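Long-range contacts in alpha-galactosidase (Lactobacillus brevis, PDB 3MI6), which probably hydrolyses terminal, non-reducing alpha-D-galactose residues from alpha-galactosides such as galactose oligosaccharides and galactomannans, as a member of glycosyl hydrolase family 36: residues Q115-L120 and T290-E295; D148-I153 and V161-F166; V596-D601 and V623-C628. One frame throughout, in Å; residues are numbered along the deposited sequence.

Interaction 1 of 3, residues Q115-L120 and T290-E295; sequences QRLANL and TFQTPE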
ATOM      1  N   GLN D 115      21.854 -41.078   2.300  1.00 43.00           N
ATOM      2  CA  GLN D 115      21.745 -42.009   1.188  1.00 44.39           C
ATOM      3  C   GLN D 115      20.551 -41.659   0.320  1.00 41.55           C
ATOM      4  O   GLN D 115      19.533 -41.175   0.815  1.00 35.79           O
ATOM      5  CB  GLN D 115      21.572 -43.436   1.713  1.00 47.64           C
ATOM      6  CG  GLN D 115      22.581 -43.850   2.773  1.00 54.77           C
ATOM      7  CD  GLN D 115      23.761 -44.610   2.185  1.00 61.65           C
ATOM      8  OE1 GLN D 115      23.640 -45.788   1.836  1.00 65.68           O
ATOM      9  NE2 GLN D 115      24.910 -43.939   2.076  1.00 58.50           N
ATOM     10  N   ARG D 116      20.667 -41.931  -0.976  1.00 42.02           N
ATOM     11  CA  ARG D 116      19.516 -41.833  -1.866  1.00 41.71           C
ATOM     12  C   ARG D 116      18.302 -42.597  -1.318  1.00 44.94           C
ATOM     13  O   ARG D 116      18.433 -43.469  -0.451  1.00 47.13           O
ATOM     14  CB  ARG D 116      19.869 -42.348  -3.259  1.00 42.09           C
ATOM     15  CG  ARG D 116      20.650 -41.366  -4.118  1.00 41.33           C
ATOM     16  CD  ARG D 116      21.424 -42.094  -5.205  1.00 44.31           C
ATOM     17  NE  ARG D 116      22.299 -41.206  -5.971  1.00 46.29           N
ATOM     18  CZ  ARG D 116      23.459 -40.718  -5.538  1.00 42.80           C
ATOM     19  NH1 ARG D 116      23.907 -41.008  -4.322  1.00 39.95           N
ATOM     20  NH2 ARG D 116      24.163 -39.928  -6.330  1.00 41.35           N
ATOM     21  N   LEU D 117      17.118 -42.250  -1.811  1.00 41.33           N
ATOM     22  CA  LEU D 117      15.935 -43.042  -1.549  1.00 38.40           C
ATOM     23  C   LEU D 117      15.869 -44.146  -2.602  1.00 42.51           C
ATOM     24  O   LEU D 117      16.427 -44.015  -3.692  1.00 44.63           O
ATOM     25  CB  LEU D 117      14.688 -42.175  -1.585  1.00 37.71           C
ATOM     26  CG  LEU D 117      14.566 -41.206  -0.417  1.00 40.04           C
ATOM     27  CD1 LEU D 117      13.340 -40.281  -0.561  1.00 37.77           C
ATOM     28  CD2 LEU D 117      14.538 -41.972   0.891  1.00 34.44           C
ATOM     29  N   ALA D 118      15.201 -45.237  -2.276  1.00 39.35           N
ATOM     30  CA  ALA D 118      15.253 -46.395  -3.133  1.00 41.99           C
ATOM     31  C   ALA D 118      14.692 -46.074  -4.507  1.00 44.00           C
ATOM     32  O   ALA D 118      15.377 -46.266  -5.514  1.00 46.72           O
ATOM     33  CB  ALA D 118      14.519 -47.573  -2.501  1.00 39.93           C
ATOM     34  N   ASN D 119      13.458 -45.582  -4.560  1.00 41.05           N
ATOM     35  CA  ASN D 119      12.794 -45.422  -5.853  1.00 43.70           C
ATOM     36  C   ASN D 119      12.443 -43.998  -6.275  1.00 45.91           C
ATOM     37  O   ASN D 119      11.852 -43.809  -7.336  1.00 44.55           O
ATOM     38  CB  ASN D 119      11.540 -46.279  -5.910  1.00 42.07           C
ATOM     39  CG  ASN D 119      11.828 -47.725  -5.656  1.00 47.85           C
ATOM     40  OD1 ASN D 119      11.285 -48.323  -4.719  1.00 45.05           O
ATOM     41  ND2 ASN D 119      12.707 -48.305  -6.481  1.00 44.92           N
ATOM     42  N   LEU D 120      12.802 -43.015  -5.450  1.00 39.84           N
ATOM     43  CA  LEU D 120      12.486 -41.623  -5.720  1.00 37.18           C
ATOM     44  C   LEU D 120      13.752 -40.803  -5.913  1.00 36.33           C
ATOM     45  O   LEU D 120      14.770 -41.075  -5.282  1.00 38.95           O
ATOM     46  CB  LEU D 120      11.710 -41.030  -4.545  1.00 36.80           C
ATOM     47  CG  LEU D 120      10.228 -41.337  -4.402  1.00 34.99           C
ATOM     48  CD1 LEU D 120       9.740 -40.958  -3.012  1.00 31.24           C
ATOM     49  CD2 LEU D 120       9.458 -40.606  -5.481  1.00 34.93           C
ATOM     50  N   THR D 290       5.172 -50.372   3.348  1.00 45.96           N
ATOM     51  CA  THR D 290       5.788 -49.106   3.688  1.00 42.36           C
ATOM     52  C   THR D 290       5.441 -48.041   2.675  1.00 41.88           C
ATOM     53  O   THR D 290       5.171 -48.335   1.507  1.00 45.49           O
ATOM     54  CB  THR D 290       7.303 -49.235   3.687  1.00 44.43           C
ATOM     55  OG1 THR D 290       7.712 -49.896   2.486  1.00 47.55           O
ATOM     56  CG2 THR D 290       7.763 -50.044   4.878  1.00 47.27           C
ATOM     57  N   PHE D 291       5.455 -46.794   3.122  1.00 38.87           N
ATOM     58  CA  PHE D 291       5.256 -45.668   2.220  1.00 39.14           C
ATOM     59  C   PHE D 291       6.244 -44.538   2.499  1.00 38.16           C
ATOM     60  O   PHE D 291       6.286 -44.006   3.612  1.00 39.97           O
ATOM     61  CB  PHE D 291       3.812 -45.152   2.277  1.00 37.38           C
ATOM     62  CG  PHE D 291       3.576 -43.962   1.403  1.00 36.61           C
ATOM     63  CD1 PHE D 291       3.382 -44.119   0.046  1.00 36.24           C
ATOM     64  CD2 PHE D 291       3.586 -42.685   1.933  1.00 36.02           C
ATOM     65  CE1 PHE D 291       3.196 -43.032  -0.770  1.00 36.73           C
ATOM     66  CE2 PHE D 291       3.397 -41.591   1.124  1.00 35.45           C
ATOM     67  CZ  PHE D 291       3.197 -41.767  -0.231  1.00 35.87           C
ATOM     68  N   GLN D 292       7.039 -44.188   1.487  1.00 37.21           N
ATOM     69  CA  GLN D 292       8.026 -43.090   1.576  1.00 38.49           C
ATOM     70  C   GLN D 292       7.503 -41.789   0.912  1.00 36.42           C
ATOM     71  O   GLN D 292       7.120 -41.810  -0.265  1.00 34.00           O
ATOM     72  CB  GLN D 292       9.340 -43.536   0.904  1.00 33.74           C
ATOM     73  CG  GLN D 292      10.446 -42.492   0.817  1.00 34.48           C
ATOM     74  CD  GLN D 292      10.932 -42.033   2.189  1.00 36.63           C
ATOM     75  OE1 GLN D 292      11.527 -42.805   2.949  1.00 37.80           O
ATOM     76  NE2 GLN D 292      10.685 -40.765   2.505  1.00 34.95           N
ATOM     77  N   THR D 293       7.475 -40.668   1.640  1.00 32.00           N
ATOM     78  CA  THR D 293       7.136 -39.394   0.980  1.00 32.82           C
ATOM     79  C   THR D 293       8.313 -38.867   0.164  1.00 33.57           C
ATOM     80  O   THR D 293       9.467 -39.203   0.444  1.00 33.11           O
ATOM     81  CB  THR D 293       6.711 -38.280   1.947  1.00 30.68           C
ATOM     82  OG1 THR D 293       7.865 -37.759   2.607  1.00 32.54           O
ATOM     83  CG2 THR D 293       5.715 -38.774   2.965  1.00 31.48           C
ATOM     84  N   PRO D 294       8.026 -38.039  -0.863  1.00 36.00           N
ATOM     85  CA  PRO D 294       9.109 -37.366  -1.590  1.00 30.63           C
ATOM     86  C   PRO D 294       9.746 -36.403  -0.613  1.00 31.75           C
ATOM     87  O   PRO D 294       9.097 -36.059   0.381  1.00 32.11           O
ATOM     88  CB  PRO D 294       8.377 -36.584  -2.679  1.00 30.51           C
ATOM     89  CG  PRO D 294       7.010 -37.132  -2.731  1.00 33.36           C
ATOM     90  CD  PRO D 294       6.698 -37.655  -1.371  1.00 33.62           C
ATOM     91  N   GLU D 295      10.975 -35.970  -0.871  1.00 30.51           N
ATOM     92  CA  GLU D 295      11.667 -35.084   0.061  1.00 30.33           C
ATOM     93  C   GLU D 295      11.265 -33.608  -0.045  1.00 31.70           C
ATOM     94  O   GLU D 295      11.052 -33.076  -1.148  1.00 32.34           O
ATOM     95  CB  GLU D 295      13.177 -35.240  -0.095  1.00 31.32           C
ATOM     96  CG  GLU D 295      13.696 -36.495   0.560  1.00 32.73           C
ATOM     97  CD  GLU D 295      15.178 -36.679   0.385  1.00 36.95           C
ATOM     98  OE1 GLU D 295      15.754 -36.110  -0.570  1.00 39.44           O
ATOM     99  OE2 GLU D 295      15.771 -37.402   1.211  1.00 41.11           O
TER
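Leu117 and Leu120 carry the apolar part of this contact, both reaching from the loop 115-120 onto segment 290-295. The Leu117 side chain crosses that of Gln292 at about a right angle. Its CD2 lies 3.7 Å from Gln292 OE1, and its CD1 sits 3.9 Å from Gln292 CG. The same CD1 meets the Glu295 side chain tip to tip, 4.0 Å from Glu295 CG. Leu120 uses CD1 alone, which rests 3.9 Å from Gln292 O and touches the backbone at Thr293 and Pro294 as well.

Polar bonds shape the surface that the leucines meet, although none spans the two segments. The Gln292 chain bends at its second torsion (chi2 63°), and its amide turns onto the backbone of the next residue: NE2 donates to Thr293 O over 2.9 Å, nearly straight at 171° and on a carbonyl lone pair. This bond, with a weak one between the same nitrogen and Ser163 OG, helps to fix the rotation of the amide that Leu117 packs on. The Glu295 carboxylate is held by Lys114 (salt bridge) and Thr123.

Beyond Leu120 stand Leu506 and Tyr509 of helix 500-518. The arrangement is a loop packed by leucines onto a central strand of the nine-stranded antiparallel sheet of the family 36 N-terminal region.

Interaction 2 of 3, residues D148-I153 and V161-F166; sequences DLNYSI and VKSAKF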
ATOM      1  N   ASP D 148       8.457 -43.046  10.467  1.00 40.56           N
ATOM      2  CA  ASP D 148       9.785 -42.459  10.551  1.00 41.23           C
ATOM      3  C   ASP D 148       9.783 -41.017  10.028  1.00 42.86           C
ATOM      4  O   ASP D 148       9.380 -40.756   8.889  1.00 43.64           O
ATOM      5  CB  ASP D 148      10.801 -43.316   9.799  1.00 43.58           C
ATOM      6  CG  ASP D 148      11.065 -44.643  10.496  1.00 48.74           C
ATOM      7  OD1 ASP D 148      10.591 -44.770  11.651  1.00 48.20           O
ATOM      8  OD2 ASP D 148      11.734 -45.543   9.907  1.00 43.38           O
ATOM      9  N   LEU D 149      10.205 -40.084  10.881  1.00 41.95           N
ATOM     10  CA  LEU D 149      10.420 -38.691  10.491  1.00 39.69           C
ATOM     11  C   LEU D 149      11.908 -38.446  10.214  1.00 40.46           C
ATOM     12  O   LEU D 149      12.753 -38.562  11.097  1.00 40.66           O
ATOM     13  CB  LEU D 149       9.908 -37.724  11.563  1.00 34.30           C
ATOM     14  CG  LEU D 149       8.393 -37.655  11.732  1.00 35.82           C
ATOM     15  CD1 LEU D 149       7.963 -36.450  12.556  1.00 34.13           C
ATOM     16  CD2 LEU D 149       7.742 -37.601  10.381  1.00 38.17           C
ATOM     17  N   ASN D 150      12.223 -38.109   8.974  1.00 37.22           N
ATOM     18  CA  ASN D 150      13.603 -37.912   8.589  1.00 36.93           C
ATOM     19  C   ASN D 150      13.974 -36.445   8.504  1.00 39.73           C
ATOM     20  O   ASN D 150      13.138 -35.579   8.194  1.00 39.28           O
ATOM     21  CB  ASN D 150      13.858 -38.611   7.264  1.00 38.88           C
ATOM     22  CG  ASN D 150      13.318 -40.020   7.255  1.00 39.26           C
ATOM     23  OD1 ASN D 150      13.679 -40.833   8.094  1.00 39.06           O
ATOM     24  ND2 ASN D 150      12.433 -40.310   6.318  1.00 38.87           N
ATOM     25  N   TYR D 151      15.239 -36.181   8.802  1.00 40.30           N
ATOM     26  CA  TYR D 151      15.772 -34.840   8.879  1.00 36.74           C
ATOM     27  C   TYR D 151      17.234 -34.985   8.551  1.00 38.89           C
ATOM     28  O   TYR D 151      17.991 -35.483   9.368  1.00 41.02           O
ATOM     29  CB  TYR D 151      15.700 -34.331  10.310  1.00 33.92           C
ATOM     30  CG  TYR D 151      14.321 -34.095  10.888  1.00 35.72           C
ATOM     31  CD1 TYR D 151      13.633 -35.109  11.545  1.00 37.33           C
ATOM     32  CD2 TYR D 151      13.728 -32.839  10.832  1.00 34.24           C
ATOM     33  CE1 TYR D 151      12.374 -34.884  12.104  1.00 36.50           C
ATOM     34  CE2 TYR D 151      12.476 -32.605  11.376  1.00 33.54           C
ATOM     35  CZ  TYR D 151      11.803 -33.623  12.018  1.00 36.41           C
ATOM     36  OH  TYR D 151      10.560 -33.378  12.561  1.00 31.93           O
ATOM     37  N   SER D 152      17.648 -34.574   7.365  1.00 39.40           N
ATOM     38  CA  SER D 152      19.073 -34.524   7.063  1.00 38.59           C
ATOM     39  C   SER D 152      19.598 -33.088   7.067  1.00 39.39           C
ATOM     40  O   SER D 152      19.108 -32.239   6.330  1.00 40.02           O
ATOM     41  CB  SER D 152      19.346 -35.174   5.719  1.00 39.37           C
ATOM     42  OG  SER D 152      18.673 -36.408   5.644  1.00 39.61           O
ATOM     43  N   ILE D 153      20.587 -32.827   7.917  1.00 39.91           N
ATOM     44  CA  ILE D 153      21.280 -31.550   7.945  1.00 39.33           C
ATOM     45  C   ILE D 153      22.338 -31.459   6.849  1.00 39.60           C
ATOM     46  O   ILE D 153      23.105 -32.388   6.634  1.00 41.09           O
ATOM     47  CB  ILE D 153      21.944 -31.312   9.316  1.00 43.20           C
ATOM     48  CG1 ILE D 153      20.948 -30.678  10.278  1.00 45.96           C
ATOM     49  CG2 ILE D 153      23.123 -30.362   9.217  1.00 39.91           C
ATOM     50  CD1 ILE D 153      21.623 -29.779  11.289  1.00 42.46           C
ATOM     51  N   VAL D 161      16.801 -31.105   4.942  1.00 35.83           N
ATOM     52  CA  VAL D 161      15.910 -31.899   4.078  1.00 33.11           C
ATOM     53  C   VAL D 161      15.016 -32.803   4.904  1.00 34.39           C
ATOM     54  O   VAL D 161      15.500 -33.504   5.777  1.00 39.04           O
ATOM     55  CB  VAL D 161      16.697 -32.832   3.135  1.00 32.89           C
ATOM     56  CG1 VAL D 161      15.737 -33.704   2.333  1.00 30.44           C
ATOM     57  CG2 VAL D 161      17.579 -32.050   2.208  1.00 31.92           C
ATOM     58  N   LYS D 162      13.721 -32.820   4.615  1.00 33.46           N
ATOM     59  CA  LYS D 162      12.781 -33.596   5.424  1.00 31.18           C
ATOM     60  C   LYS D 162      11.995 -34.598   4.609  1.00 31.58           C
ATOM     61  O   LYS D 162      11.741 -34.377   3.428  1.00 32.69           O
ATOM     62  CB  LYS D 162      11.818 -32.665   6.163  1.00 30.61           C
ATOM     63  CG  LYS D 162      12.486 -31.812   7.232  1.00 31.70           C
ATOM     64  CD  LYS D 162      11.550 -30.759   7.773  1.00 31.16           C
ATOM     65  CE  LYS D 162      10.316 -31.358   8.379  1.00 29.36           C
ATOM     66  NZ  LYS D 162       9.526 -30.278   8.994  1.00 30.04           N
ATOM     67  N   SER D 163      11.633 -35.714   5.241  1.00 32.44           N
ATOM     68  CA  SER D 163      10.658 -36.642   4.665  1.00 33.00           C
ATOM     69  C   SER D 163       9.931 -37.439   5.739  1.00 35.87           C
ATOM     70  O   SER D 163      10.157 -37.246   6.933  1.00 35.77           O
ATOM     71  CB  SER D 163      11.300 -37.596   3.659  1.00 34.18           C
ATOM     72  OG  SER D 163      12.020 -38.629   4.310  1.00 34.08           O
ATOM     73  N   ALA D 164       9.057 -38.338   5.301  1.00 34.43           N
ATOM     74  CA  ALA D 164       8.352 -39.228   6.207  1.00 35.11           C
ATOM     75  C   ALA D 164       8.246 -40.592   5.562  1.00 35.25           C
ATOM     76  O   ALA D 164       8.103 -40.696   4.345  1.00 36.57           O
ATOM     77  CB  ALA D 164       6.970 -38.676   6.537  1.00 34.43           C
ATOM     78  N   LYS D 165       8.348 -41.638   6.378  1.00 38.92           N
ATOM     79  CA  LYS D 165       8.201 -43.017   5.918  1.00 37.30           C
ATOM     80  C   LYS D 165       7.274 -43.728   6.860  1.00 39.59           C
ATOM     81  O   LYS D 165       7.525 -43.765   8.062  1.00 42.56           O
ATOM     82  CB  LYS D 165       9.540 -43.733   5.930  1.00 38.19           C
ATOM     83  CG  LYS D 165       9.476 -45.151   5.427  1.00 40.17           C
ATOM     84  CD  LYS D 165      10.810 -45.848   5.631  1.00 42.23           C
ATOM     85  CE  LYS D 165      11.148 -46.777   4.472  1.00 44.43           C
ATOM     86  NZ  LYS D 165      12.333 -47.630   4.780  1.00 46.95           N
ATOM     87  N   PHE D 166       6.201 -44.287   6.321  1.00 40.84           N
ATOM     88  CA  PHE D 166       5.195 -44.976   7.123  1.00 39.52           C
ATOM     89  C   PHE D 166       5.423 -46.481   7.059  1.00 41.55           C
ATOM     90  O   PHE D 166       5.674 -47.029   5.986  1.00 39.73           O
ATOM     91  CB  PHE D 166       3.795 -44.668   6.585  1.00 39.52           C
ATOM     92  CG  PHE D 166       3.341 -43.252   6.811  1.00 38.17           C
ATOM     93  CD1 PHE D 166       3.908 -42.206   6.120  1.00 37.96           C
ATOM     94  CD2 PHE D 166       2.316 -42.970   7.697  1.00 41.14           C
ATOM     95  CE1 PHE D 166       3.482 -40.901   6.337  1.00 36.60           C
ATOM     96  CE2 PHE D 166       1.891 -41.667   7.905  1.00 37.87           C
ATOM     97  CZ  PHE D 166       2.480 -40.640   7.230  1.00 34.50           C
TER
HETATM   98  O   HOH W   1      15.760 -36.587   5.390  1.00 35.33           O
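Tyr151 lies side by side with Lys162, both side chains pointing the same way, and its ring overlaps the aliphatic part of the lysine: CE2 is 3.9 Å from Lys162 CE, and CD2 is just as near to Lys162 CG. The pair belongs to a beta hairpin, strands 146-154 and 159-167, within the large antiparallel sheet of the N-terminal region. The lysine chain bends at its third torsion (chi3 59°), which places CE against the ring. Both polar ends have partners beyond the hairpin, Tyr151 OH on Glu76 and Lys162 NZ on Tyr21, while Phe23 stacks on the tyrosine ring. Leu149 and Ala164 occupy the same face, in van der Waals contact.

The strands run antiparallel in simple alternation. Asp148 with Lys165, Asn150 with Ser163 and Ser152 with Val161 are the hydrogen-bonded pairs; Leu149 with Ala164 and Tyr151 with Lys162 are the non-hydrogen-bonded ones. The bond from Ser163 N to Asn150 O is weak at 3.3 Å. Between these bonds, CA-H...O contacts such as Ala164 CA to Asp148 O add to the backbone pairing.

On the other face the pairing is more polar. Asp148 and Lys165 touch through their CB atoms, but Asp148 OD2 stays 5.6 Å from Lys165 NZ, while Asp148 OD1 has a hydrogen bond to Ser137. A water bridges Ser152 OG and Val161 O, donating to the carbonyl. In the middle, Asn150 reaches across to Ser163, whose OG stands between its own backbone N and carbonyl carbon (chi1 77°). There Asn150 ND2 donates to Ser163 OG at 2.7 Å, at an angle of 166° and close to the plane of the asparagine amide.

Interaction 3 of 3, residues V596-D601 and V623-C628; sequences VAFFGD and VAFYKC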
ATOM      1  N   VAL D 596      19.640 -12.343 -23.422  1.00 31.85           N
ATOM      2  CA  VAL D 596      18.789 -13.022 -22.443  1.00 31.40           C
ATOM      3  C   VAL D 596      19.096 -14.531 -22.398  1.00 30.33           C
ATOM      4  O   VAL D 596      18.975 -15.161 -21.366  1.00 31.74           O
ATOM      5  CB  VAL D 596      17.282 -12.814 -22.763  1.00 31.91           C
ATOM      6  CG1 VAL D 596      16.410 -13.499 -21.743  1.00 28.39           C
ATOM      7  CG2 VAL D 596      16.938 -11.331 -22.815  1.00 30.88           C
ATOM      8  N   ALA D 597      19.526 -15.114 -23.509  1.00 30.98           N
ATOM      9  CA  ALA D 597      19.771 -16.556 -23.546  1.00 31.19           C
ATOM     10  C   ALA D 597      21.141 -16.980 -22.998  1.00 31.99           C
ATOM     11  O   ALA D 597      21.333 -18.143 -22.643  1.00 32.13           O
ATOM     12  CB  ALA D 597      19.540 -17.128 -24.953  1.00 28.92           C
ATOM     13  N   PHE D 598      22.092 -16.057 -22.919  1.00 30.11           N
ATOM     14  CA  PHE D 598      23.376 -16.406 -22.320  1.00 30.21           C
ATOM     15  C   PHE D 598      23.200 -16.842 -20.874  1.00 33.79           C
ATOM     16  O   PHE D 598      23.948 -17.681 -20.396  1.00 36.55           O
ATOM     17  CB  PHE D 598      24.364 -15.248 -22.333  1.00 29.28           C
ATOM     18  CG  PHE D 598      24.728 -14.771 -23.695  1.00 31.54           C
ATOM     19  CD1 PHE D 598      24.752 -15.639 -24.764  1.00 30.63           C
ATOM     20  CD2 PHE D 598      25.064 -13.442 -23.903  1.00 31.06           C
ATOM     21  CE1 PHE D 598      25.090 -15.191 -26.009  1.00 32.01           C
ATOM     22  CE2 PHE D 598      25.412 -12.991 -25.148  1.00 30.39           C
ATOM     23  CZ  PHE D 598      25.424 -13.860 -26.201  1.00 33.44           C
ATOM     24  N   PHE D 599      22.230 -16.272 -20.165  1.00 33.35           N
ATOM     25  CA  PHE D 599      22.091 -16.568 -18.740  1.00 31.81           C
ATOM     26  C   PHE D 599      21.302 -17.858 -18.489  1.00 33.52           C
ATOM     27  O   PHE D 599      20.270 -17.897 -17.805  1.00 36.09           O
ATOM     28  CB  PHE D 599      21.544 -15.356 -17.988  1.00 31.66           C
ATOM     29  CG  PHE D 599      22.484 -14.190 -18.004  1.00 30.91           C
ATOM     30  CD1 PHE D 599      22.580 -13.378 -19.127  1.00 30.61           C
ATOM     31  CD2 PHE D 599      23.304 -13.925 -16.910  1.00 29.19           C
ATOM     32  CE1 PHE D 599      23.445 -12.306 -19.153  1.00 30.87           C
ATOM     33  CE2 PHE D 599      24.170 -12.859 -16.921  1.00 28.05           C
ATOM     34  CZ  PHE D 599      24.247 -12.042 -18.043  1.00 31.80           C
ATOM     35  N   GLY D 600      21.838 -18.922 -19.064  1.00 32.27           N
ATOM     36  CA  GLY D 600      21.260 -20.236 -18.979  1.00 33.18           C
ATOM     37  C   GLY D 600      22.081 -21.080 -19.919  1.00 34.45           C
ATOM     38  O   GLY D 600      23.275 -20.850 -20.109  1.00 33.62           O
ATOM     39  N   ASP D 601      21.427 -22.045 -20.537  1.00 36.27           N
ATOM     40  CA  ASP D 601      22.095 -22.946 -21.454  1.00 37.93           C
ATOM     41  C   ASP D 601      21.715 -22.600 -22.893  1.00 36.79           C
ATOM     42  O   ASP D 601      20.667 -23.022 -23.400  1.00 36.19           O
ATOM     43  CB  ASP D 601      21.772 -24.397 -21.076  1.00 37.00           C
ATOM     44  CG  ASP D 601      22.102 -24.689 -19.612  1.00 39.47           C
ATOM     45  OD1 ASP D 601      23.094 -24.118 -19.110  1.00 37.11           O
ATOM     46  OD2 ASP D 601      21.363 -25.458 -18.952  1.00 42.22           O
ATOM     47  N   VAL D 623      28.218 -17.095 -30.244  1.00 35.18           N
ATOM     48  CA  VAL D 623      28.685 -18.422 -29.862  1.00 33.80           C
ATOM     49  C   VAL D 623      30.122 -18.429 -29.320  1.00 36.75           C
ATOM     50  O   VAL D 623      30.408 -19.093 -28.317  1.00 35.65           O
ATOM     51  CB  VAL D 623      28.526 -19.419 -31.035  1.00 36.88           C
ATOM     52  CG1 VAL D 623      29.120 -20.794 -30.678  1.00 39.27           C
ATOM     53  CG2 VAL D 623      27.061 -19.551 -31.412  1.00 32.38           C
ATOM     54  N   ALA D 624      31.022 -17.687 -29.972  1.00 38.61           N
ATOM     55  CA  ALA D 624      32.403 -17.555 -29.491  1.00 35.90           C
ATOM     56  C   ALA D 624      32.415 -16.828 -28.157  1.00 34.80           C
ATOM     57  O   ALA D 624      33.153 -17.183 -27.240  1.00 34.41           O
ATOM     58  CB  ALA D 624      33.238 -16.814 -30.489  1.00 32.58           C
ATOM     59  N   PHE D 625      31.579 -15.808 -28.050  1.00 33.84           N
ATOM     60  CA  PHE D 625      31.467 -15.077 -26.808  1.00 35.52           C
ATOM     61  C   PHE D 625      30.953 -15.985 -25.703  1.00 36.89           C
ATOM     62  O   PHE D 625      31.515 -16.026 -24.607  1.00 36.78           O
ATOM     63  CB  PHE D 625      30.527 -13.880 -26.961  1.00 34.42           C
ATOM     64  CG  PHE D 625      30.345 -13.102 -25.695  1.00 33.51           C
ATOM     65  CD1 PHE D 625      31.390 -12.367 -25.166  1.00 32.74           C
ATOM     66  CD2 PHE D 625      29.135 -13.100 -25.035  1.00 33.83           C
ATOM     67  CE1 PHE D 625      31.232 -11.650 -24.010  1.00 34.01           C
ATOM     68  CE2 PHE D 625      28.968 -12.373 -23.871  1.00 33.10           C
ATOM     69  CZ  PHE D 625      30.012 -11.652 -23.365  1.00 35.03           C
ATOM     70  N   TYR D 626      29.870 -16.704 -25.987  1.00 34.86           N
ATOM     71  CA  TYR D 626      29.260 -17.546 -24.978  1.00 33.41           C
ATOM     72  C   TYR D 626      30.214 -18.632 -24.522  1.00 36.21           C
ATOM     73  O   TYR D 626      30.312 -18.915 -23.320  1.00 35.20           O
ATOM     74  CB  TYR D 626      27.976 -18.167 -25.495  1.00 33.14           C
ATOM     75  CG  TYR D 626      27.269 -19.023 -24.473  1.00 33.93           C
ATOM     76  CD1 TYR D 626      26.518 -18.443 -23.457  1.00 33.78           C
ATOM     77  CD2 TYR D 626      27.339 -20.416 -24.528  1.00 33.23           C
ATOM     78  CE1 TYR D 626      25.859 -19.229 -22.515  1.00 34.87           C
ATOM     79  CE2 TYR D 626      26.688 -21.209 -23.592  1.00 33.55           C
ATOM     80  CZ  TYR D 626      25.946 -20.613 -22.593  1.00 35.44           C
ATOM     81  OH  TYR D 626      25.286 -21.389 -21.675  1.00 34.06           O
ATOM     82  N   LYS D 627      30.911 -19.243 -25.484  1.00 36.67           N
ATOM     83  CA  LYS D 627      31.874 -20.304 -25.186  1.00 36.85           C
ATOM     84  C   LYS D 627      33.018 -19.798 -24.294  1.00 34.22           C
ATOM     85  O   LYS D 627      33.421 -20.473 -23.346  1.00 34.36           O
ATOM     86  CB  LYS D 627      32.451 -20.894 -26.476  1.00 36.85           C
ATOM     87  CG  LYS D 627      31.504 -21.754 -27.311  1.00 38.57           C
ATOM     88  CD  LYS D 627      32.241 -22.274 -28.547  1.00 37.74           C
ATOM     89  CE  LYS D 627      31.428 -23.286 -29.311  1.00 41.65           C
ATOM     90  NZ  LYS D 627      32.212 -23.891 -30.436  1.00 41.04           N
ATOM     91  N   CYS D 628      33.531 -18.614 -24.619  1.00 34.95           N
ATOM     92  CA  CYS D 628      34.618 -17.963 -23.878  1.00 35.28           C
ATOM     93  C   CYS D 628      34.235 -17.859 -22.410  1.00 36.35           C
ATOM     94  O   CYS D 628      35.062 -18.040 -21.533  1.00 39.60           O
ATOM     95  CB  CYS D 628      34.883 -16.564 -24.477  1.00 37.75           C
ATOM     96  SG  CYS D 628      36.399 -15.599 -23.975  1.00 58.51           S
TER
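Phe625 and Tyr626 both carry CG anti to the backbone N (chi1 179° and -178°), which puts the CG of two successive residues on the side of helix 613-628 toward Phe598. The phenylalanine pair is oblique: the side chains cross at about a right angle, and Phe598 CE2 comes up at the edge of the Phe625 ring, 3.7 Å from its CD2. Against Tyr626 the Phe598 ring is nearly parallel but slid aside, with little overlap; Phe598 CD1 meets Tyr626 CD1 at 3.6 Å.

The tyrosine reaches past this ring to the backbone beyond. Its CE1 edge faces Phe598 O in the ring plane, and its hydroxyl donates to Gly600 O over 2.6 Å, on a lone pair of that carbonyl. Leu602 N of strand 601-604 and Gln634 NE2 of helix 630-635 also bond to the hydroxyl, so one oxygen links helix 613-628 to both. A phenylalanine at Tyr626 would probably leave Gly600 O without this donor, and Leu602 N and Gln634 NE2 without their shared partner.

Phe598, Phe625 and Tyr626 form an aromatic cluster joining segment 596-601 to helix 613-628, beside the eighth strand, 601-604, of the parallel (beta/alpha)8 barrel characteristic of the melibiase domain.

From the N terminus, the chain first passes through 115-120, the loop that follows strand 103-112, and only about 170 residues later does 290-295 come back to close interaction 1. Interaction 2 opens and closes within that long excursion, as a hairpin with a short connection. The two contacts adjoin in space: strands 159-167 and 290-301 are neighbours in one sheet, and Thr293 N lies 2.8 Å from Ala164 O, a probable hydrogen bond. Interaction 3 comes later in series, closing a loop of about 20 residues and tying helix 613-628 to the chain entering strand 601-604 of the parallel barrel, which probably holds the active site. Its centre is about 37 Å from that of interaction 1.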